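Long-range contact in aspartate aminotransferase (Thermotoga maritima, PDB 1O4S), which catalyses the pyridoxal-phosphate-dependent transfer of an amino group from L-aspartate to 2-oxoglutarate, giving oxaloacetate and L-glutamate: residues Ala326-Asp337 against Phe358-Ala369. Numbering follows the deposited sequence.
Sequences AFYLFFKVRGDD and FLKPGFVRLSFA. With SO4 (sulfate ion), chain K; SO4 (sulfate ion), chain L.
The probable substrate-carboxylate site of this class I aminotransferase sits on an antiparallel strand pair, 328-332 with 363-367, where Arg365 lies alongside Tyr328. The guanidinium is turned 22° from the plane of the phenol ring, with Tyr328 CE1 3.5 Å from Arg365 CZ, over the centre of the group. With chi1 at -167° setting CG opposite the backbone N, and a bend at chi3, the side chain runs along Tyr328 to a sulfate, which it meets edge-on: Arg365 NH1 binds O1 at 2.9 Å and Arg365 NH2 binds O3 at 3.0 Å. The ion, probably from the crystallisation liquor, is held by this fork, with Asn185 ND2 as a further donor, perhaps as an L-aspartate carboxylate would be. Asn185 OD1 also accepts from Arg365 NH1, and Tyr328 OH bonds to Tyr216 OH of the cofactor pocket. A leucine in place of Arg365 would probably leave the bound anion without its charged mate and Tyr328 without the flat group that lies against its ring. Strand 328-332 borders a four-stranded mixed sheet in the chain; paired backbone bonds at Leu329-Leu366 and Phe331-Val364 fix the register. On the Arg365 face, Phe363 CB sits over the Phe330 ring, 3.4 Å from Phe330 CE1, while Lys360 CB and Arg365 CB lie at that ring's edge and Phe358 completes an aromatic cluster. On the other face, Val364 CG1 packs over the Phe331 ring. At the far end Lys332 NZ and Val333 N approach Gly362 O from opposite faces of its plane, and Gly362 N donates to OD1 of Asp337, whose OD2 bonds to Ser356 OG.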
loop_
_atom_site.group_PDB
_atom_site.type_symbol
_atom_site.label_atom_id
_atom_site.label_comp_id
_atom_site.label_asym_id
_atom_site.label_seq_id
_atom_site.Cartn_x
_atom_site.Cartn_y
_atom_site.Cartn_z
ATOM N N ALA B 326 -20.539 -3.296 14.794
ATOM C CA ALA B 326 -20.322 -3.522 13.363
ATOM C C ALA B 326 -21.684 -3.620 12.660
ATOM O O ALA B 326 -22.657 -3.081 13.171
ATOM C CB ALA B 326 -19.419 -4.756 13.106
ATOM N N PHE B 327 -21.756 -4.217 11.472
ATOM C CA PHE B 327 -23.023 -4.286 10.758
ATOM C C PHE B 327 -23.262 -5.635 10.138
ATOM O O PHE B 327 -23.864 -5.756 9.060
ATOM C CB PHE B 327 -23.188 -3.143 9.759
ATOM C CG PHE B 327 -21.988 -2.873 8.890
ATOM C CD1 PHE B 327 -21.723 -3.648 7.767
ATOM C CD2 PHE B 327 -21.145 -1.806 9.174
ATOM C CE1 PHE B 327 -20.617 -3.373 6.963
ATOM C CE2 PHE B 327 -20.058 -1.535 8.371
ATOM C CZ PHE B 327 -19.793 -2.315 7.275
ATOM N N TYR B 328 -22.833 -6.653 10.891
ATOM C CA TYR B 328 -23.003 -8.067 10.550
ATOM C C TYR B 328 -23.852 -8.841 11.573
ATOM O O TYR B 328 -23.925 -8.519 12.782
ATOM C CB TYR B 328 -21.648 -8.748 10.425
ATOM C CG TYR B 328 -20.671 -7.917 9.669
ATOM C CD1 TYR B 328 -20.795 -7.769 8.298
ATOM C CD2 TYR B 328 -19.674 -7.204 10.331
ATOM C CE1 TYR B 328 -19.933 -6.975 7.598
ATOM C CE2 TYR B 328 -18.795 -6.412 9.637
ATOM C CZ TYR B 328 -18.935 -6.293 8.252
ATOM O OH TYR B 328 -18.055 -5.537 7.492
ATOM N N LEU B 329 -24.510 -9.862 11.048
ATOM C CA LEU B 329 -25.234 -10.810 11.844
ATOM C C LEU B 329 -24.802 -12.204 11.350
ATOM O O LEU B 329 -24.906 -12.518 10.157
ATOM C CB LEU B 329 -26.742 -10.567 11.711
ATOM C CG LEU B 329 -27.550 -11.280 12.791
ATOM C CD1 LEU B 329 -28.746 -10.458 13.250
ATOM C CD2 LEU B 329 -27.993 -12.643 12.307
ATOM N N PHE B 330 -24.295 -13.023 12.274
ATOM C CA PHE B 330 -23.740 -14.329 11.931
ATOM C C PHE B 330 -24.695 -15.431 12.430
ATOM O O PHE B 330 -24.665 -15.807 13.604
ATOM C CB PHE B 330 -22.353 -14.441 12.570
ATOM C CG PHE B 330 -21.421 -15.418 11.887
ATOM C CD1 PHE B 330 -20.814 -16.426 12.609
ATOM C CD2 PHE B 330 -21.116 -15.290 10.536
ATOM C CE1 PHE B 330 -19.953 -17.306 11.991
ATOM C CE2 PHE B 330 -20.260 -16.146 9.919
ATOM C CZ PHE B 330 -19.672 -17.161 10.637
ATOM N N PHE B 331 -25.550 -15.943 11.560
ATOM C CA PHE B 331 -26.562 -16.896 12.032
ATOM C C PHE B 331 -26.307 -18.338 11.623
ATOM O O PHE B 331 -25.489 -18.604 10.760
ATOM C CB PHE B 331 -27.996 -16.429 11.726
ATOM C CG PHE B 331 -28.383 -16.398 10.252
ATOM C CD1 PHE B 331 -28.253 -15.225 9.505
ATOM C CD2 PHE B 331 -28.990 -17.496 9.654
ATOM C CE1 PHE B 331 -28.682 -15.168 8.163
ATOM C CE2 PHE B 331 -29.408 -17.458 8.310
ATOM C CZ PHE B 331 -29.263 -16.286 7.565
ATOM N N LYS B 332 -27.004 -19.249 12.297
ATOM C CA LYS B 332 -26.789 -20.687 12.168
ATOM C C LYS B 332 -27.699 -21.246 11.074
ATOM O O LYS B 332 -28.898 -20.942 11.017
ATOM C CB LYS B 332 -27.071 -21.353 13.513
ATOM C CG LYS B 332 -26.674 -22.831 13.633
ATOM C CD LYS B 332 -25.310 -23.055 14.300
ATOM C CE LYS B 332 -24.926 -24.549 14.276
ATOM N NZ LYS B 332 -24.245 -24.947 12.991
ATOM N N VAL B 333 -27.104 -22.022 10.181
ATOM C CA VAL B 333 -27.834 -22.687 9.111
ATOM C C VAL B 333 -27.705 -24.211 9.259
ATOM O O VAL B 333 -26.738 -24.708 9.839
ATOM C CB VAL B 333 -27.343 -22.210 7.699
ATOM C CG1 VAL B 333 -27.664 -20.736 7.487
ATOM C CG2 VAL B 333 -25.848 -22.477 7.484
ATOM N N ARG B 334 -28.691 -24.946 8.757
ATOM C CA ARG B 334 -28.601 -26.395 8.711
ATOM C C ARG B 334 -27.721 -26.787 7.523
ATOM O O ARG B 334 -27.694 -26.094 6.508
ATOM C CB ARG B 334 -29.989 -27.038 8.596
ATOM N N GLY B 335 -27.001 -27.897 7.669
ATOM C CA GLY B 335 -26.153 -28.427 6.614
ATOM C C GLY B 335 -24.914 -27.595 6.300
ATOM O O GLY B 335 -24.325 -26.952 7.183
ATOM N N ASP B 336 -24.532 -27.637 5.020
ATOM C CA ASP B 336 -23.378 -26.934 4.478
ATOM C C ASP B 336 -23.749 -25.460 4.189
ATOM O O ASP B 336 -24.790 -25.184 3.587
ATOM C CB ASP B 336 -22.881 -27.651 3.203
ATOM C CG ASP B 336 -21.640 -26.978 2.574
ATOM O OD1 ASP B 336 -20.957 -27.609 1.739
ATOM O OD2 ASP B 336 -21.272 -25.827 2.831
ATOM N N ASP B 337 -22.900 -24.534 4.644
ATOM C CA ASP B 337 -23.181 -23.092 4.555
ATOM C C ASP B 337 -22.893 -22.560 3.160
ATOM O O ASP B 337 -23.596 -21.672 2.677
ATOM C CB ASP B 337 -22.382 -22.288 5.600
ATOM C CG ASP B 337 -20.905 -22.568 5.544
ATOM O OD1 ASP B 337 -20.444 -23.523 6.190
ATOM O OD2 ASP B 337 -20.108 -21.912 4.870
ATOM N N PHE B 358 -14.942 -17.533 7.183
ATOM C CA PHE B 358 -14.449 -17.018 8.455
ATOM C C PHE B 358 -13.980 -18.145 9.402
ATOM O O PHE B 358 -13.847 -17.941 10.619
ATOM C CB PHE B 358 -15.564 -16.195 9.085
ATOM C CG PHE B 358 -16.165 -15.170 8.141
ATOM C CD1 PHE B 358 -15.571 -13.920 7.983
ATOM C CD2 PHE B 358 -17.317 -15.454 7.400
ATOM C CE1 PHE B 358 -16.134 -12.932 7.102
ATOM C CE2 PHE B 358 -17.882 -14.501 6.517
ATOM C CZ PHE B 358 -17.262 -13.234 6.368
ATOM N N LEU B 359 -13.747 -19.323 8.824
ATOM C CA LEU B 359 -13.370 -20.553 9.534
ATOM C C LEU B 359 -14.394 -21.044 10.551
ATOM O O LEU B 359 -14.034 -21.694 11.530
ATOM C CB LEU B 359 -11.994 -20.407 10.195
ATOM C CG LEU B 359 -10.903 -19.880 9.255
ATOM C CD1 LEU B 359 -9.509 -19.921 9.918
ATOM C CD2 LEU B 359 -10.935 -20.652 7.930
ATOM N N LYS B 360 -15.665 -20.755 10.308
ATOM C CA LYS B 360 -16.752 -21.222 11.164
ATOM C C LYS B 360 -17.908 -21.739 10.313
ATOM O O LYS B 360 -18.896 -21.015 10.083
ATOM C CB LYS B 360 -17.233 -20.119 12.107
ATOM C CG LYS B 360 -18.194 -20.643 13.175
ATOM C CD LYS B 360 -17.449 -21.245 14.346
ATOM C CE LYS B 360 -18.430 -21.854 15.331
ATOM N NZ LYS B 360 -17.779 -22.257 16.587
ATOM N N PRO B 361 -17.774 -22.980 9.838
ATOM C CA PRO B 361 -18.820 -23.632 9.041
ATOM C C PRO B 361 -20.162 -23.779 9.774
ATOM O O PRO B 361 -20.225 -23.759 10.997
ATOM C CB PRO B 361 -18.219 -25.011 8.728
ATOM C CG PRO B 361 -16.706 -24.806 8.882
ATOM C CD PRO B 361 -16.592 -23.848 10.020
ATOM N N GLY B 362 -21.236 -23.918 9.011
ATOM C CA GLY B 362 -22.564 -24.028 9.569
ATOM C C GLY B 362 -23.173 -22.706 9.993
ATOM O O GLY B 362 -24.159 -22.681 10.725
ATOM N N PHE B 363 -22.578 -21.611 9.532
ATOM C CA PHE B 363 -23.059 -20.261 9.805
ATOM C C PHE B 363 -23.041 -19.482 8.509
ATOM O O PHE B 363 -22.386 -19.862 7.540
ATOM C CB PHE B 363 -22.163 -19.557 10.824
ATOM C CG PHE B 363 -22.366 -20.015 12.246
ATOM C CD1 PHE B 363 -21.646 -21.106 12.758
ATOM C CD2 PHE B 363 -23.255 -19.344 13.081
ATOM C CE1 PHE B 363 -21.817 -21.526 14.085
ATOM C CE2 PHE B 363 -23.440 -19.750 14.408
ATOM C CZ PHE B 363 -22.732 -20.850 14.916
ATOM N N VAL B 364 -23.759 -18.380 8.498
ATOM C CA VAL B 364 -23.783 -17.460 7.345
ATOM C C VAL B 364 -23.710 -16.007 7.894
ATOM O O VAL B 364 -24.175 -15.748 9.006
ATOM C CB VAL B 364 -25.019 -17.845 6.486
ATOM C CG1 VAL B 364 -25.806 -16.712 6.046
ATOM C CG2 VAL B 364 -24.616 -18.768 5.329
ATOM N N ARG B 365 -23.062 -15.095 7.151
ATOM C CA ARG B 365 -22.964 -13.684 7.530
ATOM C C ARG B 365 -23.863 -12.831 6.658
ATOM O O ARG B 365 -23.754 -12.852 5.439
ATOM C CB ARG B 365 -21.533 -13.150 7.411
ATOM C CG ARG B 365 -21.349 -11.816 8.074
ATOM C CD ARG B 365 -20.059 -11.154 7.765
ATOM N NE ARG B 365 -20.037 -10.563 6.435
ATOM C CZ ARG B 365 -18.976 -9.950 5.936
ATOM N NH1 ARG B 365 -17.873 -9.846 6.665
ATOM N NH2 ARG B 365 -19.021 -9.442 4.706
ATOM N N LEU B 366 -24.746 -12.095 7.329
ATOM C CA LEU B 366 -25.636 -11.129 6.724
ATOM C C LEU B 366 -25.169 -9.695 7.098
ATOM O O LEU B 366 -24.891 -9.366 8.251
ATOM C CB LEU B 366 -27.080 -11.444 7.160
ATOM C CG LEU B 366 -28.212 -10.507 6.726
ATOM C CD1 LEU B 366 -29.542 -11.207 6.840
ATOM C CD2 LEU B 366 -28.222 -9.185 7.541
ATOM N N SER B 367 -25.031 -8.845 6.100
ATOM C CA SER B 367 -24.694 -7.448 6.343
ATOM C C SER B 367 -25.953 -6.648 6.281
ATOM O O SER B 367 -26.809 -6.883 5.408
ATOM C CB SER B 367 -23.724 -6.901 5.277
ATOM O OG SER B 367 -22.559 -7.686 5.281
ATOM N N PHE B 368 -26.085 -5.702 7.192
ATOM C CA PHE B 368 -27.240 -4.826 7.130
ATOM C C PHE B 368 -26.855 -3.370 6.773
ATOM O O PHE B 368 -27.347 -2.387 7.363
ATOM C CB PHE B 368 -28.128 -4.961 8.368
ATOM C CG PHE B 368 -27.410 -4.912 9.674
ATOM C CD1 PHE B 368 -27.162 -3.697 10.303
ATOM C CD2 PHE B 368 -27.032 -6.096 10.314
ATOM C CE1 PHE B 368 -26.558 -3.656 11.538
ATOM C CE2 PHE B 368 -26.417 -6.060 11.535
ATOM C CZ PHE B 368 -26.181 -4.829 12.152
ATOM N N ALA B 369 -25.957 -3.266 5.794
ATOM C CA ALA B 369 -25.632 -1.980 5.174
ATOM C C ALA B 369 -26.544 -1.815 3.963
ATOM O O ALA B 369 -26.095 -1.601 2.843
ATOM C CB ALA B 369 -24.136 -1.893 4.805
HETATM S S SO4 K . -15.465 -8.346 4.345
HETATM O O1 SO4 K . -15.869 -8.004 5.717
HETATM O O2 SO4 K . -14.760 -9.630 4.422
HETATM O O3 SO4 K . -16.576 -8.401 3.367
HETATM O O4 SO4 K . -14.595 -7.277 3.886
HETATM S S SO4 L . -21.319 -23.300 18.100
HETATM O O1 SO4 L . -20.437 -22.238 17.597
HETATM O O2 SO4 L . -22.368 -23.601 17.104
HETATM O O3 SO4 L . -20.465 -24.483 18.256
HETATM O O4 SO4 L . -21.865 -22.923 19.412
#